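Local coordinates for uncharacterized protein MG027 (Mycoplasma genitalium, PDB 1Q8C) that is of unknown function but adopts an all-helical fold like that of NusB proteins, a family linked to RNA binding and transcription antitermination, at residues A[104-109]-A[145-150]; A[17-22]-A[132-137]. All coordinates share one frame; numbering follows the deposited sequence.

Contact 1: A[104-109]-A[145-150]; sequences AVVLCA and ALLDKL
D148 of the C-terminal tail brings its carboxylate up to A109 on helix 100-116. D148 CB is still 6.5 Å from A109 CB. The first torsion sets CG beside the backbone N and anti to the carbonyl carbon (chi1 -73°), which leaves the carboxylate beside the helix. D148 CG closes to 5.0 Å from A109 CB. The two oxygens then divide. D148 OD1 comes within 4.5 Å of the A109 CB methyl. D148 OD2 turns to the backbone and stops 3.9 Å from A109 O. A109 O can only accept and a carboxylate also accepts, so this is plain proximity and not a hydrogen bond. The acid is buried, with L110, Q113, T143 and K120 touching its side chain. The lysine would be expected to offset its charge. This is the last part of an all-helical, NusB-like fold, in which the chain turns back after helix 120-133 and lays its end against helix 100-116. Together the two segments bury 99 Å². Residues 145-147 keep helical backbone angles without the regular helical bonds, and D148 then takes an extended conformation. One residue earlier, L147 adds an apolar touch beside the acid. L147 CD1 is anti to CA (chi2 175°) and meets V106 CG1 at 4.4 Å, methyl to methyl. V106 also packs on I75 of helix 55-81. The backbones stay well apart, with 8.0 Å between A109 CA and D148 CA.

Contact 2: A[17-22]-A[132-137]; sequences RRIAVV and DHYSQG
I19 is stretched out by a near-anti second torsion (chi2 168°), which carries CD1 out to H133. H133 has CG anti to its backbone N (chi1 170°), and its imidazole turns one face to that methyl. The result is a CH-pi contact. I19 CD1 sits 3.8 Å from the centroid of the H133 ring, 17° off the ring normal, with H133 CD2 its nearest ring atom. The other branch of I19 serves Y134, as I19 CG2 lies 3.6 Å from Y134 OH. These contacts join the N-terminal helix 14-28 of the NusB-like fold to the C-terminal end of helix 120-133. That helix ends in a Schellman motif, with S135 at positive phi as the C-prime residue. S135 N bonds to D132 O at 2.9 Å, and Q136 N pairs with M131 O. Y134 is the first residue to leave helical angles, and its ring reaches I19 and V22 of helix 14-28. H133 ND1 lies 3.7 Å above the plane of the Y134 ring, over its centre. V22 CG1 approaches that ring obliquely, 4.0 Å from Y134 CE1. Y134 also touches L101, while V22 packs on C108, both of helix 100-116.

How the contacts relate
From the N terminus, the chain first passes 17-22 on helix 14-28, then 104-109 on helix 100-116. It goes on to 132-137, where contact 2 closes a loop of 109 intervening residues. Contact 1 closes a shorter one when 145-150 returns to helix 100-116. The segments alternate, so the two loops cross and neither is nested. Contact 2 joins helix 14-28 to the end of helix 120-133, and contact 1 joins helix 100-116 to the C-terminal tail. Their centres lie about 14 Å apart, and helix 100-116 bridges them. A104 CB is 3.7 Å from V22 O, and C108 SG is 3.9 Å from V21 CG1.

Contact 1: A[104-109]-A[145-150]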
ATOM      1  N   ALA A 104      -3.993   4.007  -0.545  1.00 43.15           N
ATOM      2  CA  ALA A 104      -3.481   3.271   0.619  1.00 43.11           C
ATOM      3  C   ALA A 104      -3.107   1.846   0.225  1.00 43.04           C
ATOM      4  O   ALA A 104      -2.126   1.290   0.717  1.00 42.23           O
ATOM      5  CB  ALA A 104      -4.527   3.269   1.751  1.00 43.09           C
ATOM      6  N   VAL A 105      -3.912   1.265  -0.666  1.00 43.24           N
ATOM      7  CA  VAL A 105      -3.626  -0.045  -1.234  1.00 43.54           C
ATOM      8  C   VAL A 105      -2.327  -0.017  -2.061  1.00 43.61           C
ATOM      9  O   VAL A 105      -1.504  -0.921  -1.947  1.00 43.57           O
ATOM     10  CB  VAL A 105      -4.762  -0.539  -2.144  1.00 43.56           C
ATOM     11  CG1 VAL A 105      -4.307  -1.787  -2.928  1.00 44.00           C
ATOM     12  CG2 VAL A 105      -6.021  -0.813  -1.336  1.00 43.78           C
ATOM     13  N   VAL A 106      -2.140   1.010  -2.886  1.00 43.44           N
ATOM     14  CA  VAL A 106      -0.927   1.112  -3.700  1.00 43.51           C
ATOM     15  C   VAL A 106       0.314   1.368  -2.806  1.00 43.45           C
ATOM     16  O   VAL A 106       1.357   0.784  -3.020  1.00 43.55           O
ATOM     17  CB  VAL A 106      -1.020   2.212  -4.779  1.00 43.43           C
ATOM     18  CG1 VAL A 106       0.343   2.405  -5.453  1.00 43.74           C
ATOM     19  CG2 VAL A 106      -2.063   1.852  -5.846  1.00 43.43           C
ATOM     20  N   LEU A 107       0.208   2.242  -1.821  1.00 43.38           N
ATOM     21  CA  LEU A 107       1.347   2.485  -0.928  1.00 43.54           C
ATOM     22  C   LEU A 107       1.734   1.250  -0.130  1.00 43.58           C
ATOM     23  O   LEU A 107       2.894   1.097   0.241  1.00 44.07           O
ATOM     24  CB  LEU A 107       1.040   3.628   0.030  1.00 43.66           C
ATOM     25  CG  LEU A 107       1.019   4.979  -0.675  1.00 43.35           C
ATOM     26  CD1 LEU A 107       0.294   5.993   0.177  1.00 43.44           C
ATOM     27  CD2 LEU A 107       2.432   5.419  -0.976  1.00 43.19           C
ATOM     28  N   CYS A 108       0.781   0.365   0.139  1.00 43.57           N
ATOM     29  CA  CYS A 108       1.089  -0.840   0.908  1.00 44.00           C
ATOM     30  C   CYS A 108       1.945  -1.773   0.064  1.00 43.93           C
ATOM     31  O   CYS A 108       2.906  -2.345   0.555  1.00 44.19           O
ATOM     32  CB  CYS A 108      -0.189  -1.529   1.414  1.00 44.30           C
ATOM     33  SG  CYS A 108       0.058  -3.095   2.337  1.00 45.18           S
ATOM     34  N   ALA A 109       1.594  -1.892  -1.217  1.00 43.97           N
ATOM     35  CA  ALA A 109       2.308  -2.723  -2.184  1.00 43.77           C
ATOM     36  C   ALA A 109       3.759  -2.270  -2.398  1.00 43.64           C
ATOM     37  O   ALA A 109       4.680  -3.098  -2.502  1.00 43.36           O
ATOM     38  CB  ALA A 109       1.555  -2.715  -3.526  1.00 43.51           C
ATOM     39  N   ALA A 145       1.650  -1.983 -12.915  1.00 44.69           N
ATOM     40  CA  ALA A 145       2.630  -2.900 -13.479  1.00 44.50           C
ATOM     41  C   ALA A 145       3.850  -2.042 -13.756  1.00 44.33           C
ATOM     42  O   ALA A 145       4.950  -2.555 -13.930  1.00 44.21           O
ATOM     43  CB  ALA A 145       2.095  -3.546 -14.794  1.00 44.58           C
ATOM     44  N   LEU A 146       3.626  -0.723 -13.784  1.00 44.21           N
ATOM     45  CA  LEU A 146       4.700   0.264 -13.925  1.00 44.31           C
ATOM     46  C   LEU A 146       5.449   0.611 -12.617  1.00 44.21           C
ATOM     47  O   LEU A 146       6.655   0.848 -12.670  1.00 44.06           O
ATOM     48  CB  LEU A 146       4.162   1.543 -14.584  1.00 44.24           C
ATOM     49  CG  LEU A 146       3.896   1.395 -16.092  1.00 44.67           C
ATOM     50  CD1 LEU A 146       2.599   2.091 -16.487  1.00 44.80           C
ATOM     51  CD2 LEU A 146       5.075   1.912 -16.952  1.00 44.51           C
ATOM     52  N   LEU A 147       4.770   0.633 -11.463  1.00 44.14           N
ATOM     53  CA  LEU A 147       5.426   1.040 -10.211  1.00 44.18           C
ATOM     54  C   LEU A 147       6.218  -0.043  -9.478  1.00 44.32           C
ATOM     55  O   LEU A 147       7.148   0.292  -8.752  1.00 44.30           O
ATOM     56  CB  LEU A 147       4.433   1.705  -9.225  1.00 44.16           C
ATOM     57  CG  LEU A 147       4.082   3.174  -9.542  1.00 44.41           C
ATOM     58  CD1 LEU A 147       3.017   3.735  -8.623  1.00 44.30           C
ATOM     59  CD2 LEU A 147       5.302   4.077  -9.485  1.00 44.67           C
ATOM     60  N   ASP A 148       5.856  -1.315  -9.646  1.00 44.37           N
ATOM     61  CA  ASP A 148       6.559  -2.417  -8.976  1.00 44.54           C
ATOM     62  C   ASP A 148       7.584  -2.992  -9.937  1.00 44.51           C
ATOM     63  O   ASP A 148       7.419  -2.889 -11.156  1.00 44.53           O
ATOM     64  CB  ASP A 148       5.587  -3.550  -8.582  1.00 44.56           C
ATOM     65  CG  ASP A 148       4.684  -3.205  -7.399  1.00 45.40           C
ATOM     66  OD1 ASP A 148       3.490  -3.608  -7.445  1.00 46.71           O
ATOM     67  OD2 ASP A 148       5.080  -2.605  -6.365  1.00 46.45           O
ATOM     68  N   LYS A 149       8.616  -3.627  -9.381  1.00 44.61           N
ATOM     69  CA  LYS A 149       9.629  -4.373 -10.142  1.00 44.65           C
ATOM     70  C   LYS A 149       9.251  -5.872 -10.208  1.00 44.66           C
ATOM     71  O   LYS A 149       8.891  -6.476  -9.181  1.00 44.13           O
ATOM     72  CB  LYS A 149      11.019  -4.225  -9.491  1.00 44.48           C
ATOM     73  CG  LYS A 149      11.083  -4.802  -8.060  1.00 45.12           C
ATOM     74  CD  LYS A 149      12.437  -4.677  -7.315  1.00 44.74           C
ATOM     75  CE  LYS A 149      12.247  -4.919  -5.774  1.00 43.79           C
ATOM     76  NZ  LYS A 149      11.986  -6.330  -5.397  1.00 41.79           N
ATOM     77  N   LEU A 150       9.310  -6.460 -11.405  1.00 44.67           N
ATOM     78  CA  LEU A 150       9.224  -7.918 -11.548  1.00 45.10           C
ATOM     79  C   LEU A 150      10.667  -8.356 -11.428  1.00 45.40           C
ATOM     80  O   LEU A 150      11.534  -7.768 -12.077  1.00 45.84           O
ATOM     81  CB  LEU A 150       8.632  -8.326 -12.914  1.00 45.06           C
ATOM     82  CG  LEU A 150       8.238  -9.790 -13.263  1.00 45.10           C
ATOM     83  CD1 LEU A 150       7.821 -10.649 -12.085  1.00 45.43           C
ATOM     84  CD2 LEU A 150       7.126  -9.810 -14.322  1.00 44.93           C
TER

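Contact 2: A[17-22]-A[132-137]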
ATOM      1  N   ARG A  17      -3.517  -9.801   6.960  1.00 44.18           N
ATOM      2  CA  ARG A  17      -2.437  -8.970   7.498  1.00 44.37           C
ATOM      3  C   ARG A  17      -2.140  -7.765   6.625  1.00 44.09           C
ATOM      4  O   ARG A  17      -1.851  -6.685   7.120  1.00 44.48           O
ATOM      5  CB  ARG A  17      -1.165  -9.785   7.600  1.00 44.80           C
ATOM      6  CG  ARG A  17      -1.416 -11.151   8.060  1.00 45.41           C
ATOM      7  CD  ARG A  17      -0.400 -11.647   8.949  1.00 45.96           C
ATOM      8  NE  ARG A  17      -0.566 -11.016  10.230  1.00 47.26           N
ATOM      9  CZ  ARG A  17      -0.370 -11.622  11.381  1.00 45.63           C
ATOM     10  NH1 ARG A  17       0.003 -12.879  11.402  1.00 46.17           N
ATOM     11  NH2 ARG A  17      -0.503 -10.948  12.504  1.00 44.80           N
ATOM     12  N   ARG A  18      -2.178  -7.976   5.319  1.00 44.00           N
ATOM     13  CA  ARG A  18      -2.099  -6.895   4.364  1.00 43.59           C
ATOM     14  C   ARG A  18      -3.265  -5.916   4.542  1.00 43.50           C
ATOM     15  O   ARG A  18      -3.058  -4.711   4.552  1.00 43.93           O
ATOM     16  CB  ARG A  18      -2.068  -7.476   2.948  1.00 43.57           C
ATOM     17  CG  ARG A  18      -0.731  -8.072   2.545  1.00 42.78           C
ATOM     18  CD  ARG A  18      -0.693  -8.550   1.100  1.00 43.75           C
ATOM     19  NE  ARG A  18       0.564  -9.231   0.803  1.00 44.43           N
ATOM     20  CZ  ARG A  18       0.755 -10.554   0.804  1.00 43.69           C
ATOM     21  NH1 ARG A  18      -0.244 -11.399   1.030  1.00 43.03           N
ATOM     22  NH2 ARG A  18       1.979 -11.030   0.571  1.00 43.09           N
ATOM     23  N   ILE A  19      -4.485  -6.415   4.704  1.00 43.36           N
ATOM     24  CA  ILE A  19      -5.661  -5.546   4.918  1.00 43.42           C
ATOM     25  C   ILE A  19      -5.461  -4.648   6.148  1.00 43.27           C
ATOM     26  O   ILE A  19      -5.755  -3.456   6.110  1.00 42.37           O
ATOM     27  CB  ILE A  19      -6.973  -6.387   4.992  1.00 43.40           C
ATOM     28  CG1 ILE A  19      -7.320  -6.956   3.601  1.00 44.05           C
ATOM     29  CG2 ILE A  19      -8.124  -5.557   5.499  1.00 44.13           C
ATOM     30  CD1 ILE A  19      -8.432  -8.032   3.569  1.00 43.47           C
ATOM     31  N   ALA A  20      -4.903  -5.211   7.221  1.00 43.20           N
ATOM     32  CA  ALA A  20      -4.609  -4.442   8.427  1.00 43.45           C
ATOM     33  C   ALA A  20      -3.641  -3.271   8.184  1.00 43.46           C
ATOM     34  O   ALA A  20      -3.795  -2.207   8.767  1.00 43.92           O
ATOM     35  CB  ALA A  20      -4.077  -5.369   9.545  1.00 43.52           C
ATOM     36  N   VAL A  21      -2.653  -3.450   7.319  1.00 43.67           N
ATOM     37  CA  VAL A  21      -1.721  -2.376   6.998  1.00 43.41           C
ATOM     38  C   VAL A  21      -2.429  -1.315   6.149  1.00 43.78           C
ATOM     39  O   VAL A  21      -2.340  -0.108   6.408  1.00 43.83           O
ATOM     40  CB  VAL A  21      -0.497  -2.957   6.301  1.00 43.20           C
ATOM     41  CG1 VAL A  21       0.497  -1.875   5.977  1.00 44.15           C
ATOM     42  CG2 VAL A  21       0.163  -4.013   7.221  1.00 43.72           C
ATOM     43  N   VAL A  22      -3.173  -1.769   5.148  1.00 43.41           N
ATOM     44  CA  VAL A  22      -3.925  -0.869   4.281  1.00 43.33           C
ATOM     45  C   VAL A  22      -4.861   0.050   5.079  1.00 43.42           C
ATOM     46  O   VAL A  22      -4.905   1.269   4.869  1.00 43.60           O
ATOM     47  CB  VAL A  22      -4.746  -1.674   3.265  1.00 43.05           C
ATOM     48  CG1 VAL A  22      -5.783  -0.778   2.573  1.00 43.33           C
ATOM     49  CG2 VAL A  22      -3.825  -2.309   2.219  1.00 43.39           C
ATOM     50  N   ASP A 132     -11.390  -5.701  -4.011  1.00 44.09           N
ATOM     51  CA  ASP A 132     -12.663  -6.424  -3.975  1.00 44.25           C
ATOM     52  C   ASP A 132     -13.236  -6.457  -2.563  1.00 44.26           C
ATOM     53  O   ASP A 132     -14.449  -6.325  -2.369  1.00 44.08           O
ATOM     54  CB  ASP A 132     -12.475  -7.868  -4.445  1.00 44.50           C
ATOM     55  CG  ASP A 132     -12.381  -7.995  -5.957  1.00 45.02           C
ATOM     56  OD1 ASP A 132     -12.612  -6.992  -6.665  1.00 45.30           O
ATOM     57  OD2 ASP A 132     -12.092  -9.084  -6.507  1.00 45.43           O
ATOM     58  N   HIS A 133     -12.352  -6.658  -1.586  1.00 44.21           N
ATOM     59  CA  HIS A 133     -12.731  -6.708  -0.180  1.00 44.32           C
ATOM     60  C   HIS A 133     -13.411  -5.416   0.251  1.00 44.34           C
ATOM     61  O   HIS A 133     -14.356  -5.447   1.036  1.00 44.12           O
ATOM     62  CB  HIS A 133     -11.510  -6.997   0.705  1.00 44.37           C
ATOM     63  CG  HIS A 133     -11.771  -6.820   2.164  1.00 44.69           C
ATOM     64  ND1 HIS A 133     -11.750  -5.586   2.776  1.00 45.24           N
ATOM     65  CD2 HIS A 133     -12.075  -7.715   3.134  1.00 45.58           C
ATOM     66  CE1 HIS A 133     -12.029  -5.727   4.058  1.00 45.10           C
ATOM     67  NE2 HIS A 133     -12.224  -7.009   4.303  1.00 45.21           N
ATOM     68  N   TYR A 134     -12.937  -4.291  -0.281  1.00 44.55           N
ATOM     69  CA  TYR A 134     -13.489  -2.973   0.023  1.00 44.52           C
ATOM     70  C   TYR A 134     -14.510  -2.550  -1.051  1.00 44.69           C
ATOM     71  O   TYR A 134     -14.873  -1.371  -1.160  1.00 44.92           O
ATOM     72  CB  TYR A 134     -12.354  -1.947   0.114  1.00 44.59           C
ATOM     73  CG  TYR A 134     -11.504  -2.031   1.366  1.00 44.24           C
ATOM     74  CD1 TYR A 134     -10.173  -2.430   1.300  1.00 45.12           C
ATOM     75  CD2 TYR A 134     -12.019  -1.668   2.613  1.00 44.71           C
ATOM     76  CE1 TYR A 134      -9.376  -2.490   2.440  1.00 44.70           C
ATOM     77  CE2 TYR A 134     -11.230  -1.725   3.761  1.00 44.91           C
ATOM     78  CZ  TYR A 134      -9.910  -2.137   3.662  1.00 44.83           C
ATOM     79  OH  TYR A 134      -9.114  -2.204   4.777  1.00 45.85           O
ATOM     80  N   SER A 135     -14.979  -3.527  -1.824  1.00 44.76           N
ATOM     81  CA  SER A 135     -15.887  -3.301  -2.942  1.00 44.82           C
ATOM     82  C   SER A 135     -15.644  -1.950  -3.584  1.00 44.70           C
ATOM     83  O   SER A 135     -16.544  -1.116  -3.667  1.00 44.36           O
ATOM     84  CB  SER A 135     -17.337  -3.401  -2.482  1.00 45.03           C
ATOM     85  OG  SER A 135     -17.657  -2.326  -1.612  1.00 45.89           O
ATOM     86  N   GLN A 136     -14.404  -1.735  -4.009  1.00 44.83           N
ATOM     87  CA  GLN A 136     -14.040  -0.506  -4.682  1.00 44.79           C
ATOM     88  C   GLN A 136     -14.412  -0.678  -6.150  1.00 44.97           C
ATOM     89  O   GLN A 136     -15.155   0.153  -6.721  1.00 44.99           O
ATOM     90  CB  GLN A 136     -12.561  -0.202  -4.483  1.00 44.88           C
ATOM     91  CG  GLN A 136     -12.282   0.487  -3.138  1.00 45.04           C
ATOM     92  CD  GLN A 136     -12.470   1.999  -3.203  1.00 45.60           C
ATOM     93  OE1 GLN A 136     -11.651   2.711  -3.803  1.00 45.99           O
ATOM     94  NE2 GLN A 136     -13.548   2.490  -2.594  1.00 45.74           N
ATOM     95  N   GLY A 137     -13.967  -1.787  -6.745  1.00 44.84           N
ATOM     96  CA  GLY A 137     -14.274  -2.067  -8.143  1.00 44.61           C
ATOM     97  C   GLY A 137     -13.667  -0.984  -9.023  1.00 44.58           C
ATOM     98  O   GLY A 137     -14.237  -0.591 -10.040  1.00 44.24           O
TER